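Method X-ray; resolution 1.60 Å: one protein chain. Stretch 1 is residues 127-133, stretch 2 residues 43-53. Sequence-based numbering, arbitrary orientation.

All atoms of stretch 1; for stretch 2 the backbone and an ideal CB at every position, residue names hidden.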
ATOM      1  N   GLU A 127       6.194  -4.431   7.583  1.00 13.84           N
ATOM      2  CA  GLU A 127       7.290  -5.341   7.900  1.00 15.38           C
ATOM      3  C   GLU A 127       6.858  -6.755   7.548  1.00 13.94           C
ATOM      4  O   GLU A 127       5.824  -7.227   8.026  1.00 14.46           O
ATOM      5  CB  GLU A 127       7.680  -5.264   9.377  1.00 19.40           C
ATOM      6  CG  GLU A 127       8.871  -6.176   9.695  1.00 21.15           C
ATOM      7  CD  GLU A 127       9.315  -6.117  11.138  1.00 28.64           C
ATOM      8  OE1 GLU A 127      10.478  -6.503  11.399  1.00 33.09           O
ATOM      9  OE2 GLU A 127       8.508  -5.700  12.003  1.00 24.27           O
ATOM     10  N   LEU A 128       7.627  -7.428   6.697  1.00 12.35           N
ATOM     11  CA  LEU A 128       7.256  -8.783   6.309  1.00 13.55           C
ATOM     12  C   LEU A 128       7.935  -9.787   7.251  1.00 15.07           C
ATOM     13  O   LEU A 128       9.155  -9.955   7.239  1.00 15.23           O
ATOM     14  CB  LEU A 128       7.625  -9.046   4.848  1.00 13.20           C
ATOM     15  CG  LEU A 128       7.187 -10.403   4.302  1.00 13.36           C
ATOM     16  CD1 LEU A 128       5.659 -10.614   4.349  1.00 15.51           C
ATOM     17  CD2 LEU A 128       7.687 -10.566   2.888  1.00 12.91           C
ATOM     18  N   ILE A 129       7.131 -10.447   8.073  1.00 13.56           N
ATOM     19  CA  ILE A 129       7.643 -11.327   9.116  1.00 15.04           C
ATOM     20  C   ILE A 129       7.852 -12.750   8.608  1.00 17.82           C
ATOM     21  O   ILE A 129       8.814 -13.431   8.988  1.00 18.19           O
ATOM     22  CB  ILE A 129       6.679 -11.353  10.322  1.00 14.88           C
ATOM     23  CG1 ILE A 129       6.424  -9.935  10.827  1.00 21.11           C
ATOM     24  CG2 ILE A 129       7.220 -12.229  11.446  1.00 18.35           C
ATOM     25  CD1 ILE A 129       7.675  -9.218  11.221  1.00 21.71           C
ATOM     26  N   ALA A 130       6.935 -13.196   7.753  1.00 16.20           N
ATOM     27  CA  ALA A 130       6.967 -14.549   7.222  1.00 16.37           C
ATOM     28  C   ALA A 130       6.057 -14.657   6.003  1.00 16.07           C
ATOM     29  O   ALA A 130       5.201 -13.812   5.766  1.00 17.00           O
ATOM     30  CB  ALA A 130       6.546 -15.554   8.282  1.00 17.86           C
ATOM     31  N   VAL A 131       6.278 -15.697   5.218  1.00 16.28           N
ATOM     32  CA  VAL A 131       5.397 -16.015   4.105  1.00 15.23           C
ATOM     33  C   VAL A 131       5.083 -17.496   4.156  1.00 19.99           C
ATOM     34  O   VAL A 131       5.797 -18.272   4.794  1.00 18.68           O
ATOM     35  CB  VAL A 131       6.015 -15.669   2.727  1.00 18.88           C
ATOM     36  CG1 VAL A 131       6.374 -14.172   2.643  1.00 17.01           C
ATOM     37  CG2 VAL A 131       7.217 -16.547   2.445  1.00 23.08           C
ATOM     38  N   SER A 132       4.019 -17.892   3.473  1.00 17.61           N
ATOM     39  CA  SER A 132       3.678 -19.302   3.364  1.00 18.03           C
ATOM     40  C   SER A 132       2.854 -19.514   2.115  1.00 25.91           C
ATOM     41  O   SER A 132       2.489 -18.550   1.422  1.00 21.36           O
ATOM     42  CB  SER A 132       2.902 -19.791   4.589  1.00 21.50           C
ATOM     43  OG  SER A 132       1.532 -19.477   4.464  1.00 29.76           O
ATOM     44  N   GLN A 133       2.579 -20.778   1.817  1.00 30.78           N
ATOM     45  CA  GLN A 133       1.673 -21.123   0.732  1.00 33.55           C
ATOM     46  C   GLN A 133       0.234 -20.881   1.170  1.00 32.53           C
ATOM     47  O   GLN A 133      -0.040 -20.697   2.358  1.00 32.97           O
ATOM     48  CB  GLN A 133       1.866 -22.580   0.304  1.00 46.56           C
ATOM     49  CG  GLN A 133       3.291 -22.936  -0.112  1.00 53.56           C
ATOM     50  CD  GLN A 133       3.748 -22.239  -1.388  1.00 66.31           C
ATOM     51  OE1 GLN A 133       2.998 -21.483  -2.010  1.00 70.16           O
ATOM     52  NE2 GLN A 133       4.987 -22.501  -1.788  1.00 75.16           N
ATOM     53  OXT GLN A 133      -0.683 -20.863   0.350  1.00 41.91           O
ATOM     54  N   UNK A  43      15.027 -12.963   3.037  1.00 13.81           N
ATOM     55  CA  UNK A  43      14.213 -14.158   3.175  1.00 15.99           C
ATOM     56  C   UNK A  43      13.306 -14.369   1.984  1.00 13.61           C
ATOM     57  O   UNK A  43      13.404 -13.634   1.001  1.00 15.86           O
ATOM     58  CB  UNK A  43      13.378 -14.083   4.455  1.00 15.99           C
ATOM     59  N   UNK A  44      12.414 -15.371   2.061  1.00 14.77           N
ATOM     60  CA  UNK A  44      11.561 -15.735   0.920  1.00 14.70           C
ATOM     61  C   UNK A  44      10.545 -14.664   0.557  1.00 15.78           C
ATOM     62  O   UNK A  44      10.068 -13.921   1.435  1.00 14.84           O
ATOM     63  CB  UNK A  44      10.823 -17.041   1.222  1.00 14.70           C
ATOM     64  N   UNK A  45      10.207 -14.619  -0.730  1.00 14.87           N
ATOM     65  CA  UNK A  45       9.145 -13.754  -1.235  1.00 15.02           C
ATOM     66  C   UNK A  45       7.877 -14.582  -1.361  1.00 13.66           C
ATOM     67  O   UNK A  45       7.946 -15.786  -1.638  1.00 15.98           O
ATOM     68  CB  UNK A  45       9.526 -13.124  -2.576  1.00 15.02           C
ATOM     69  N   UNK A  46       6.711 -13.941  -1.182  1.00 14.00           N
ATOM     70  CA  UNK A  46       5.448 -14.679  -1.303  1.00 15.56           C
ATOM     71  C   UNK A  46       5.009 -14.874  -2.743  1.00 17.13           C
ATOM     72  O   UNK A  46       5.328 -14.050  -3.601  1.00 18.50           O
ATOM     73  CB  UNK A  46       4.343 -13.951  -0.535  1.00 15.56           C
ATOM     74  N   UNK A  47       4.290 -15.961  -2.992  1.00 18.89           N
ATOM     75  CA  UNK A  47       3.661 -16.200  -4.282  1.00 18.92           C
ATOM     76  C   UNK A  47       2.362 -15.418  -4.378  1.00 18.08           C
ATOM     77  O   UNK A  47       1.766 -15.054  -3.358  1.00 19.42           O
ATOM     78  CB  UNK A  47       3.406 -17.694  -4.494  1.00 18.92           C
ATOM     79  N   UNK A  48       1.910 -15.189  -5.610  1.00 18.58           N
ATOM     80  CA  UNK A  48       0.690 -14.434  -5.850  1.00 17.18           C
ATOM     81  C   UNK A  48      -0.511 -15.056  -5.139  1.00 19.88           C
ATOM     82  O   UNK A  48      -1.430 -14.347  -4.729  1.00 24.96           O
ATOM     83  CB  UNK A  48       0.418 -14.342  -7.353  1.00 17.18           C
ATOM     84  N   UNK A  49      -0.509 -16.375  -4.998  1.00 21.32           N
ATOM     85  CA  UNK A  49      -1.602 -17.057  -4.315  1.00 23.52           C
ATOM     86  C   UNK A  49      -1.200 -17.567  -2.939  1.00 24.61           C
ATOM     87  O   UNK A  49      -1.811 -18.498  -2.410  1.00 24.69           O
ATOM     88  CB  UNK A  49      -2.104 -18.223  -5.169  1.00 23.52           C
ATOM     89  N   UNK A  50      -0.171 -16.956  -2.362  1.00 19.25           N
ATOM     90  CA  UNK A  50       0.285 -17.343  -1.045  1.00 20.29           C
ATOM     91  C   UNK A  50      -0.217 -16.425   0.052  1.00 20.93           C
ATOM     92  O   UNK A  50      -1.160 -15.647  -0.146  1.00 17.65           O
ATOM     93  CB  UNK A  50       1.814 -17.384  -1.020  1.00 20.29           C
ATOM     94  N   UNK A  51       0.419 -16.535   1.215  1.00 16.62           N
ATOM     95  CA  UNK A  51       0.085 -15.728   2.377  1.00 15.96           C
ATOM     96  C   UNK A  51       1.300 -14.963   2.886  1.00 16.37           C
ATOM     97  O   UNK A  51       2.432 -15.423   2.758  1.00 18.24           O
ATOM     98  CB  UNK A  51      -0.486 -16.610   3.489  1.00 15.96           C
ATOM     99  N   UNK A  52       1.038 -13.797   3.463  1.00 15.11           N
ATOM    100  CA  UNK A  52       2.052 -12.986   4.123  1.00 12.84           C
ATOM    101  C   UNK A  52       1.689 -12.783   5.579  1.00 15.79           C
ATOM    102  O   UNK A  52       0.519 -12.627   5.925  1.00 15.30           O
ATOM    103  CB  UNK A  52       2.214 -11.637   3.420  1.00 12.84           C
ATOM    104  N   UNK A  53       2.693 -12.822   6.442  1.00 13.16           N
ATOM    105  CA  UNK A  53       2.496 -12.457   7.838  1.00 15.41           C
ATOM    106  C   UNK A  53       3.183 -11.120   8.014  1.00 15.60           C
ATOM    107  O   UNK A  53       4.390 -11.007   7.790  1.00 14.49           O
ATOM    108  CB  UNK A  53       3.043 -13.513   8.800  1.00 15.41           C
TER

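Position 43 comes first, with nothing of stretch 1 within 5.5 Å of its ideal CB, so the contact sets no rule there; the residue is G43.

At position 44 the CB points toward stretch 1 and lies 3.8 Å from V131 CG2. With phi -67° and psi 150°, an extended backbone and a methyl to cover, any modest apolar residue would suit, proline included. It is P44, whose CB packs 3.8 Å from V131 CG2.

Position 45 turns its CB away into space free of stretch 1, which leaves the choice wide; K45 extends its chain there.

Position 46 points sideways, yet its ideal CB is 3.8 Å from V131 CG1. Phi of -81° again admits proline, and the apolar neighbours favour it, valine or another compact hydrophobic residue. P46 sets its CB 3.8 Å from V131 CG1 and its CD 4.3 Å from L128 CD2, so one ring touches two side chains of the strand.

Position 47 begins a tight turn. Its backbone N faces a water that also donates to the backbone of stretch 1: the water lies 2.8 Å from the N of 47 and 3.0 Å from S132 O. The CB points sideways near the polar end of Q133, so a short polar side chain would fit, aspartate, asparagine or serine among them. D47 is found, and its OD2 comes 3.4 Å from Q133 OE1.

Positions 48 and 49 are the middle of the type I turn. Position 48 is out of reach and free to be almost anything small or polar; it is A48. Position 49, with phi -107° and psi 23°, suits asparagine, aspartate or serine, and N49 touches stretch 1 only lightly.

Position 50 is the strictest. An ideal CB would sit 2.8 Å from S132 O, a clash, so glycine is the clear reading. G50 lets its CA approach S132 O to 3.5 Å, and its N closes the turn on D47 O at 2.9 Å.

From position 51 the chain pairs antiparallel with stretch 1. Its N donates to S132 O (2.9 Å) and its O accepts from S132 N (3.0 Å). The CB shares a face with S132; the ideal CB of 51 lies 3.6 Å from S132 OG and 4.3 Å from Q133 O, part of the terminal carboxylate; a long donor such as arginine or lysine, or a threonine, would suit. R51 answers with NH1 donating to S132 OG at 3.1 Å, the hydroxyl lying at the guanidinium edge.

Position 52 turns to the face of V131, its ideal CB 3.7 Å from L128 CD1. A beta-branched apolar residue fits. V52 brings CG1 to 4.4 Å from V131 CG1.

Position 53 returns to the face of A130, where that small methyl leaves room for a long side chain, charged or apolar. Its N donates to A130 O (2.8 Å), while its O accepts from I129 N (2.8 Å) and weakly from A130 N (3.4 Å). E53 lays OE1 3.5 Å from A130 CB and 3.7 Å from I129 CG2.

Stretch 2 43-53: GPKPDANGRVE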
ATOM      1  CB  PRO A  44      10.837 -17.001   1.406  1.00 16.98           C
ATOM      2  CG  PRO A  44      11.696 -17.530   2.525  1.00 15.73           C
ATOM      3  CD  PRO A  44      12.248 -16.297   3.193  1.00 15.01           C
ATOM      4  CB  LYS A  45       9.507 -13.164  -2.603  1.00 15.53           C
ATOM      5  CG  LYS A  45      10.705 -12.243  -2.607  1.00 15.89           C
ATOM      6  CD  LYS A  45      11.152 -11.959  -4.030  1.00 16.33           C
ATOM      7  CE  LYS A  45      12.327 -10.992  -4.057  1.00 23.37           C
ATOM      8  NZ  LYS A  45      12.931 -10.898  -5.423  1.00 38.19           N
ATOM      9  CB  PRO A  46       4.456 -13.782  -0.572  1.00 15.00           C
ATOM     10  CG  PRO A  46       4.973 -12.406  -0.822  1.00 14.96           C
ATOM     11  CD  PRO A  46       6.487 -12.531  -0.802  1.00 13.93           C
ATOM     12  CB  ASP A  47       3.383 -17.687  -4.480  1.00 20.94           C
ATOM     13  CG  ASP A  47       4.651 -18.509  -4.644  1.00 31.78           C
ATOM     14  OD1 ASP A  47       5.698 -17.952  -5.050  1.00 32.46           O
ATOM     15  OD2 ASP A  47       4.590 -19.727  -4.388  1.00 38.07           O
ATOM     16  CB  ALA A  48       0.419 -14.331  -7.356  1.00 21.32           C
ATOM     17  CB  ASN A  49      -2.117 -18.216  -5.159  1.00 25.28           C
ATOM     18  CG  ASN A  49      -1.082 -19.311  -5.335  1.00 31.54           C
ATOM     19  OD1 ASN A  49       0.119 -19.093  -5.147  1.00 35.04           O
ATOM     20  ND2 ASN A  49      -1.543 -20.497  -5.697  1.00 40.60           N
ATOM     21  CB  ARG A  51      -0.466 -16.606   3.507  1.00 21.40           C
ATOM     22  CG  ARG A  51      -1.695 -17.418   3.136  1.00 24.72           C
ATOM     23  CD  ARG A  51      -1.876 -18.586   4.087  1.00 40.27           C
ATOM     24  NE  ARG A  51      -2.441 -18.190   5.373  1.00 43.22           N
ATOM     25  CZ  ARG A  51      -1.883 -18.449   6.554  1.00 44.58           C
ATOM     26  NH1 ARG A  51      -0.728 -19.101   6.624  1.00 44.63           N
ATOM     27  NH2 ARG A  51      -2.483 -18.055   7.668  1.00 46.25           N
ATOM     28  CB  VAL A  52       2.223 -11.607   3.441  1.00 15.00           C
ATOM     29  CG1 VAL A  52       2.731 -11.793   2.028  1.00 18.22           C
ATOM     30  CG2 VAL A  52       0.910 -10.798   3.428  1.00 15.79           C
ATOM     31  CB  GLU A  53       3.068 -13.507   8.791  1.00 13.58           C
ATOM     32  CG  GLU A  53       2.677 -13.266  10.252  1.00 17.01           C
ATOM     33  CD  GLU A  53       3.396 -14.188  11.227  1.00 20.11           C
ATOM     34  OE1 GLU A  53       4.517 -14.645  10.923  1.00 21.43           O
ATOM     35  OE2 GLU A  53       2.831 -14.467  12.310  1.00 25.82           O
TER
HETATM   36  O   HOH W   1       4.071 -17.989  -1.080  1.00 28.05           O
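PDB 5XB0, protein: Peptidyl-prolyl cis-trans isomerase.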